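Local coordinates for Esterase/lipase (Lactobacillus rhamnosus, PDB 4N5H), which probably hydrolyses carboxylic ester bonds, and may transfer acyl groups, as a serine esterase of the alpha/beta-hydrolase fold, at residues P233-N242 against V261-A270. The protein carries 1 engineered substitution. Residues are numbered along the deposited sequence; the frame is centred on the assembly and turned at random.
Sequences PPFMLIGGQN and VTYTTKLWPA. With IPA (isopropyl alcohol), chain B.
Strands 235-240 and 263-268 run parallel, their axes 6° apart, and seven backbone hydrogen bonds join them, from Phe235 N to Thr262 O (2.9 Å) up to Gln241 N, which meets Trp268 O at 2.8 Å. Beyond the last rung Gln241, extended beyond CG (chi2 -172°), lays OE1 beside the other segment, where a lone pair in the amide plane takes the N-H of Ala270 (2.9 Å from N to OE1). At the opposite end Phe235 CD1 rests 3.7 Å from Val261 CG1, and Phe256 of helix 246-258 meets the same phenyl ring. On the other face the fully extended Met236 runs alongside Lys266, bringing CE to 3.9 Å from CB of the lysine. Lys266 NZ forms salt bridges with Glu292 and Glu296 and donates to an isopropanol, whose C3 sits over one face of the Trp268 indole. Gly239 O, already bonded to Trp268 N, also lies in the indole plane at its edge, 3.3 Å from Trp268 CD1. NE1 of that ring is hydrogen-bonded to Thr293 of helix 288-311. Without the indole, as with an alanine here, Thr293 would probably lose this partner and a gap would open beside Phe280, which packs edge-to-face with the ring. With helix 246-258 between them, the strands form a beta-alpha-beta crossover of the alpha/beta-hydrolase sheet, and strand 235-240 ends near the probable Ser146-Asp243-His278 triad.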
ATOM      1  N   PRO A 233     -30.777  28.375  11.280  1.00 18.58           N
ATOM      2  CA  PRO A 233     -30.975  27.793   9.995  1.00 19.53           C
ATOM      3  C   PRO A 233     -31.882  26.563  10.062  1.00 15.43           C
ATOM      4  O   PRO A 233     -32.075  25.950  11.141  1.00 15.69           O
ATOM      5  CB  PRO A 233     -29.519  27.369   9.583  1.00 20.11           C
ATOM      6  CG  PRO A 233     -28.765  27.346  10.810  1.00 23.33           C
ATOM      7  CD  PRO A 233     -29.448  28.150  11.848  1.00 21.96           C
ATOM      8  N   PRO A 234     -32.259  26.079   8.887  1.00 15.73           N
ATOM      9  CA  PRO A 234     -32.932  24.788   8.832  1.00 15.81           C
ATOM     10  C   PRO A 234     -31.947  23.618   9.117  1.00 16.22           C
ATOM     11  O   PRO A 234     -30.747  23.781   8.900  1.00 15.79           O
ATOM     12  CB  PRO A 234     -33.425  24.669   7.415  1.00 18.94           C
ATOM     13  CG  PRO A 234     -32.960  25.891   6.753  1.00 22.26           C
ATOM     14  CD  PRO A 234     -32.027  26.650   7.582  1.00 17.45           C
ATOM     15  N   PHE A 235     -32.507  22.583   9.728  1.00 15.01           N
ATOM     16  CA  PHE A 235     -31.810  21.359  10.108  1.00 14.33           C
ATOM     17  C   PHE A 235     -32.300  20.210   9.271  1.00 14.88           C
ATOM     18  O   PHE A 235     -33.434  20.192   8.718  1.00 13.83           O
ATOM     19  CB  PHE A 235     -31.984  20.997  11.538  1.00 13.49           C
ATOM     20  CG  PHE A 235     -31.148  21.865  12.485  1.00 14.31           C
ATOM     21  CD1 PHE A 235     -31.455  23.194  12.716  1.00 15.98           C
ATOM     22  CD2 PHE A 235     -30.024  21.347  13.147  1.00 14.53           C
ATOM     23  CE1 PHE A 235     -30.673  23.974  13.577  1.00 17.93           C
ATOM     24  CE2 PHE A 235     -29.314  22.124  14.009  1.00 15.98           C
ATOM     25  CZ  PHE A 235     -29.581  23.436  14.206  1.00 17.50           C
ATOM     26  N   MET A 236     -31.429  19.190   9.143  1.00 13.31           N
ATOM     27  CA  MET A 236     -31.859  17.898   8.547  1.00 13.67           C
ATOM     28  C   MET A 236     -31.362  16.784   9.446  1.00 15.17           C
ATOM     29  O   MET A 236     -30.126  16.747   9.787  1.00 15.85           O
ATOM     30  CB  MET A 236     -31.307  17.737   7.155  1.00 14.37           C
ATOM     31  CG  MET A 236     -31.709  16.449   6.478  1.00 15.08           C
ATOM     32  SD  MET A 236     -31.011  16.303   4.839  1.00 16.43           S
ATOM     33  CE  MET A 236     -31.692  14.699   4.349  1.00 18.38           C
ATOM     34  N   LEU A 237     -32.247  15.926   9.895  1.00 14.76           N
ATOM     35  CA  LEU A 237     -31.905  14.901  10.837  1.00 14.02           C
ATOM     36  C   LEU A 237     -31.924  13.568  10.101  1.00 15.02           C
ATOM     37  O   LEU A 237     -32.948  13.188   9.541  1.00 15.32           O
ATOM     38  CB  LEU A 237     -32.867  14.843  12.017  1.00 15.55           C
ATOM     39  CG  LEU A 237     -32.696  13.730  13.001  1.00 17.75           C
ATOM     40  CD1 LEU A 237     -31.293  13.826  13.637  1.00 17.68           C
ATOM     41  CD2 LEU A 237     -33.802  13.815  14.080  1.00 20.42           C
ATOM     42  N   ILE A 238     -30.764  12.918  10.115  1.00 13.31           N
ATOM     43  CA  ILE A 238     -30.476  11.653   9.428  1.00 14.19           C
ATOM     44  C   ILE A 238     -30.164  10.586  10.413  1.00 14.52           C
ATOM     45  O   ILE A 238     -29.377  10.778  11.338  1.00 15.05           O
ATOM     46  CB  ILE A 238     -29.305  11.868   8.464  1.00 13.46           C
ATOM     47  CG1 ILE A 238     -29.668  12.875   7.391  1.00 16.24           C
ATOM     48  CG2 ILE A 238     -28.805  10.565   7.868  1.00 15.07           C
ATOM     49  CD1 ILE A 238     -28.477  13.448   6.625  1.00 17.02           C
ATOM     50  N   GLY A 239     -30.722   9.382  10.188  1.00 14.07           N
ATOM     51  CA  GLY A 239     -30.450   8.262  11.082  1.00 16.28           C
ATOM     52  C   GLY A 239     -31.453   7.173  10.834  1.00 15.51           C
ATOM     53  O   GLY A 239     -31.831   6.918   9.659  1.00 16.35           O
ATOM     54  N   GLY A 240     -31.864   6.495  11.900  1.00 15.55           N
ATOM     55  CA  GLY A 240     -32.851   5.452  11.715  1.00 17.03           C
ATOM     56  C   GLY A 240     -33.051   4.609  12.915  1.00 14.42           C
ATOM     57  O   GLY A 240     -32.308   4.667  13.900  1.00 14.95           O
ATOM     58  N   GLN A 241     -34.082   3.728  12.843  1.00 15.82           N
ATOM     59  CA  GLN A 241     -34.422   2.910  13.969  1.00 16.72           C
ATOM     60  C   GLN A 241     -33.403   1.848  14.306  1.00 18.05           C
ATOM     61  O   GLN A 241     -33.425   1.363  15.434  1.00 19.70           O
ATOM     62  CB  GLN A 241     -35.775   2.217  13.671  1.00 21.38           C
ATOM     63  CG  GLN A 241     -36.844   3.226  13.454  1.00 24.99           C
ATOM     64  CD  GLN A 241     -38.207   2.578  13.364  1.00 29.88           C
ATOM     65  OE1 GLN A 241     -38.410   1.638  12.608  1.00 21.28           O
ATOM     66  NE2 GLN A 241     -39.163   3.143  14.096  1.00 31.86           N
ATOM     67  N   ASN A 242     -32.421   1.524  13.444  1.00 17.59           N
ATOM     68  CA  ASN A 242     -31.331   0.669  13.787  1.00 18.97           C
ATOM     69  C   ASN A 242     -30.055   1.406  14.225  1.00 16.83           C
ATOM     70  O   ASN A 242     -29.019   0.797  14.442  1.00 17.74           O
ATOM     71  CB  ASN A 242     -31.038  -0.353  12.655  1.00 19.17           C
ATOM     72  CG  ASN A 242     -31.864  -1.614  12.836  1.00 24.30           C
ATOM     73  OD1 ASN A 242     -31.768  -2.247  13.875  1.00 29.26           O
ATOM     74  ND2 ASN A 242     -32.722  -1.921  11.894  1.00 20.77           N
ATOM     75  N   VAL A 261     -38.103  24.820  15.410  1.00 20.52           N
ATOM     76  CA  VAL A 261     -36.995  24.653  14.455  1.00 19.05           C
ATOM     77  C   VAL A 261     -37.536  24.183  13.137  1.00 17.50           C
ATOM     78  O   VAL A 261     -38.401  23.269  13.139  1.00 19.02           O
ATOM     79  CB  VAL A 261     -35.979  23.633  15.069  1.00 19.28           C
ATOM     80  CG1 VAL A 261     -34.846  23.363  14.110  1.00 20.22           C
ATOM     81  CG2 VAL A 261     -35.410  24.185  16.364  1.00 19.68           C
ATOM     82  N   THR A 262     -37.033  24.737  12.048  1.00 18.00           N
ATOM     83  CA  THR A 262     -37.334  24.291  10.685  1.00 18.78           C
ATOM     84  C   THR A 262     -36.479  23.054  10.410  1.00 19.97           C
ATOM     85  O   THR A 262     -35.258  23.169  10.523  1.00 16.62           O
ATOM     86  CB  THR A 262     -37.107  25.357   9.646  1.00 21.83           C
ATOM     87  OG1 THR A 262     -37.973  26.452   9.990  1.00 23.53           O
ATOM     88  CG2 THR A 262     -37.444  24.846   8.308  1.00 23.73           C
ATOM     89  N   TYR A 263     -37.127  21.936  10.105  1.00 17.35           N
ATOM     90  CA  TYR A 263     -36.339  20.698   9.815  1.00 16.17           C
ATOM     91  C   TYR A 263     -37.003  19.776   8.850  1.00 19.95           C
ATOM     92  O   TYR A 263     -38.232  19.796   8.669  1.00 18.50           O
ATOM     93  CB  TYR A 263     -35.946  19.995  11.115  1.00 14.64           C
ATOM     94  CG  TYR A 263     -37.065  19.321  11.802  1.00 16.96           C
ATOM     95  CD1 TYR A 263     -37.388  18.007  11.522  1.00 18.88           C
ATOM     96  CD2 TYR A 263     -37.884  20.021  12.720  1.00 18.04           C
ATOM     97  CE1 TYR A 263     -38.442  17.401  12.171  1.00 20.16           C
ATOM     98  CE2 TYR A 263     -38.939  19.416  13.359  1.00 19.12           C
ATOM     99  CZ  TYR A 263     -39.218  18.117  13.110  1.00 21.45           C
ATOM    100  OH  TYR A 263     -40.273  17.424  13.709  1.00 20.83           O
ATOM    101  N   THR A 264     -36.174  18.910   8.230  1.00 16.23           N
ATOM    102  CA  THR A 264     -36.618  17.710   7.537  1.00 15.78           C
ATOM    103  C   THR A 264     -35.853  16.523   8.088  1.00 17.24           C
ATOM    104  O   THR A 264     -34.892  16.672   8.878  1.00 15.86           O
ATOM    105  CB  THR A 264     -36.367  17.836   6.038  1.00 17.11           C
ATOM    106  OG1 THR A 264     -34.922  18.067   5.757  1.00 16.69           O
ATOM    107  CG2 THR A 264     -37.152  18.996   5.414  1.00 18.35           C
ATOM    108  N   THR A 265     -36.287  15.319   7.731  1.00 16.64           N
ATOM    109  CA  THR A 265     -35.698  14.114   8.237  1.00 15.91           C
ATOM    110  C   THR A 265     -35.431  13.148   7.132  1.00 17.20           C
ATOM    111  O   THR A 265     -36.098  13.152   6.105  1.00 17.44           O
ATOM    112  CB  THR A 265     -36.547  13.407   9.285  1.00 18.77           C
ATOM    113  OG1 THR A 265     -37.788  12.966   8.637  1.00 18.10           O
ATOM    114  CG2 THR A 265     -36.871  14.288  10.464  1.00 17.89           C
ATOM    115  N   LYS A 266     -34.474  12.270   7.388  1.00 16.68           N
ATOM    116  CA  LYS A 266     -34.225  11.059   6.568  1.00 17.04           C
ATOM    117  C   LYS A 266     -33.913   9.973   7.565  1.00 17.32           C
ATOM    118  O   LYS A 266     -32.763   9.691   7.848  1.00 15.61           O
ATOM    119  CB  LYS A 266     -33.124  11.234   5.527  1.00 18.50           C
ATOM    120  CG  LYS A 266     -32.832   9.988   4.686  1.00 23.26           C
ATOM    121  CD  LYS A 266     -33.637   9.878   3.499  1.00 26.86           C
ATOM    122  CE  LYS A 266     -33.136   8.795   2.532  1.00 23.51           C
ATOM    123  NZ  LYS A 266     -34.343   8.692   1.673  1.00 21.11           N
ATOM    124  N   LEU A 267     -34.952   9.383   8.149  1.00 15.89           N
ATOM    125  CA  LEU A 267     -34.807   8.374   9.223  1.00 16.33           C
ATOM    126  C   LEU A 267     -35.243   7.053   8.666  1.00 18.32           C
ATOM    127  O   LEU A 267     -36.423   6.893   8.265  1.00 20.77           O
ATOM    128  CB  LEU A 267     -35.700   8.763  10.397  1.00 18.36           C
ATOM    129  CG  LEU A 267     -35.199   9.991  11.160  1.00 19.21           C
ATOM    130  CD1 LEU A 267     -36.324  10.567  12.005  1.00 20.33           C
ATOM    131  CD2 LEU A 267     -33.990   9.667  12.010  1.00 21.47           C
ATOM    132  N   TRP A 268     -34.336   6.111   8.603  1.00 14.86           N
ATOM    133  CA  TRP A 268     -34.621   4.849   8.008  1.00 14.70           C
ATOM    134  C   TRP A 268     -35.434   3.973   8.998  1.00 12.87           C
ATOM    135  O   TRP A 268     -35.042   3.799  10.178  1.00 17.06           O
ATOM    136  CB  TRP A 268     -33.273   4.195   7.612  1.00 15.30           C
ATOM    137  CG  TRP A 268     -32.617   4.869   6.444  1.00 14.55           C
ATOM    138  CD1 TRP A 268     -31.805   5.994   6.449  1.00 14.14           C
ATOM    139  CD2 TRP A 268     -32.763   4.483   5.057  1.00 14.10           C
ATOM    140  NE1 TRP A 268     -31.413   6.269   5.180  1.00 15.07           N
ATOM    141  CE2 TRP A 268     -31.966   5.373   4.310  1.00 14.69           C
ATOM    142  CE3 TRP A 268     -33.445   3.444   4.400  1.00 15.19           C
ATOM    143  CZ2 TRP A 268     -31.867   5.306   2.943  1.00 13.99           C
ATOM    144  CZ3 TRP A 268     -33.344   3.378   3.014  1.00 14.90           C
ATOM    145  CH2 TRP A 268     -32.557   4.268   2.316  1.00 16.08           C
ATOM    146  N   PRO A 269     -36.446   3.271   8.477  1.00 16.29           N
ATOM    147  CA  PRO A 269     -37.172   2.318   9.343  1.00 15.66           C
ATOM    148  C   PRO A 269     -36.404   1.035   9.608  1.00 16.62           C
ATOM    149  O   PRO A 269     -35.563   0.596   8.798  1.00 15.66           O
ATOM    150  CB  PRO A 269     -38.430   2.034   8.517  1.00 16.15           C
ATOM    151  CG  PRO A 269     -38.014   2.149   7.140  1.00 17.73           C
ATOM    152  CD  PRO A 269     -36.950   3.265   7.080  1.00 17.26           C
ATOM    153  N   ALA A 270     -36.751   0.351  10.670  1.00 16.64           N
ATOM    154  CA  ALA A 270     -36.117  -0.915  11.002  1.00 18.19           C
ATOM    155  C   ALA A 270     -36.229  -1.936   9.892  1.00 15.44           C
ATOM    156  O   ALA A 270     -35.321  -2.716   9.673  1.00 16.51           O
ATOM    157  CB  ALA A 270     -36.642  -1.486  12.318  1.00 20.52           C
TER
HETATM  158  C1  IPA B 401     -37.020   5.338   2.845  1.00 37.65           C
HETATM  159  C2  IPA B 401     -36.568   6.448   3.842  1.00 40.95           C
HETATM  160  C3  IPA B 401     -35.275   6.199   4.456  1.00 37.94           C
HETATM  161  O2  IPA B 401     -36.237   7.694   3.281  1.00 32.31           O
HETATM  162  O   HOH W   1     -34.681  26.487  12.183  1.00 19.88           O
HETATM  163  O   HOH W   2     -34.131  20.720   6.078  1.00 20.00           O
HETATM  164  O   HOH W   3     -32.833   0.061   9.477  1.00 15.96           O
HETATM  165  O   HOH W   4     -33.793  -4.842  11.116  1.00 43.10           O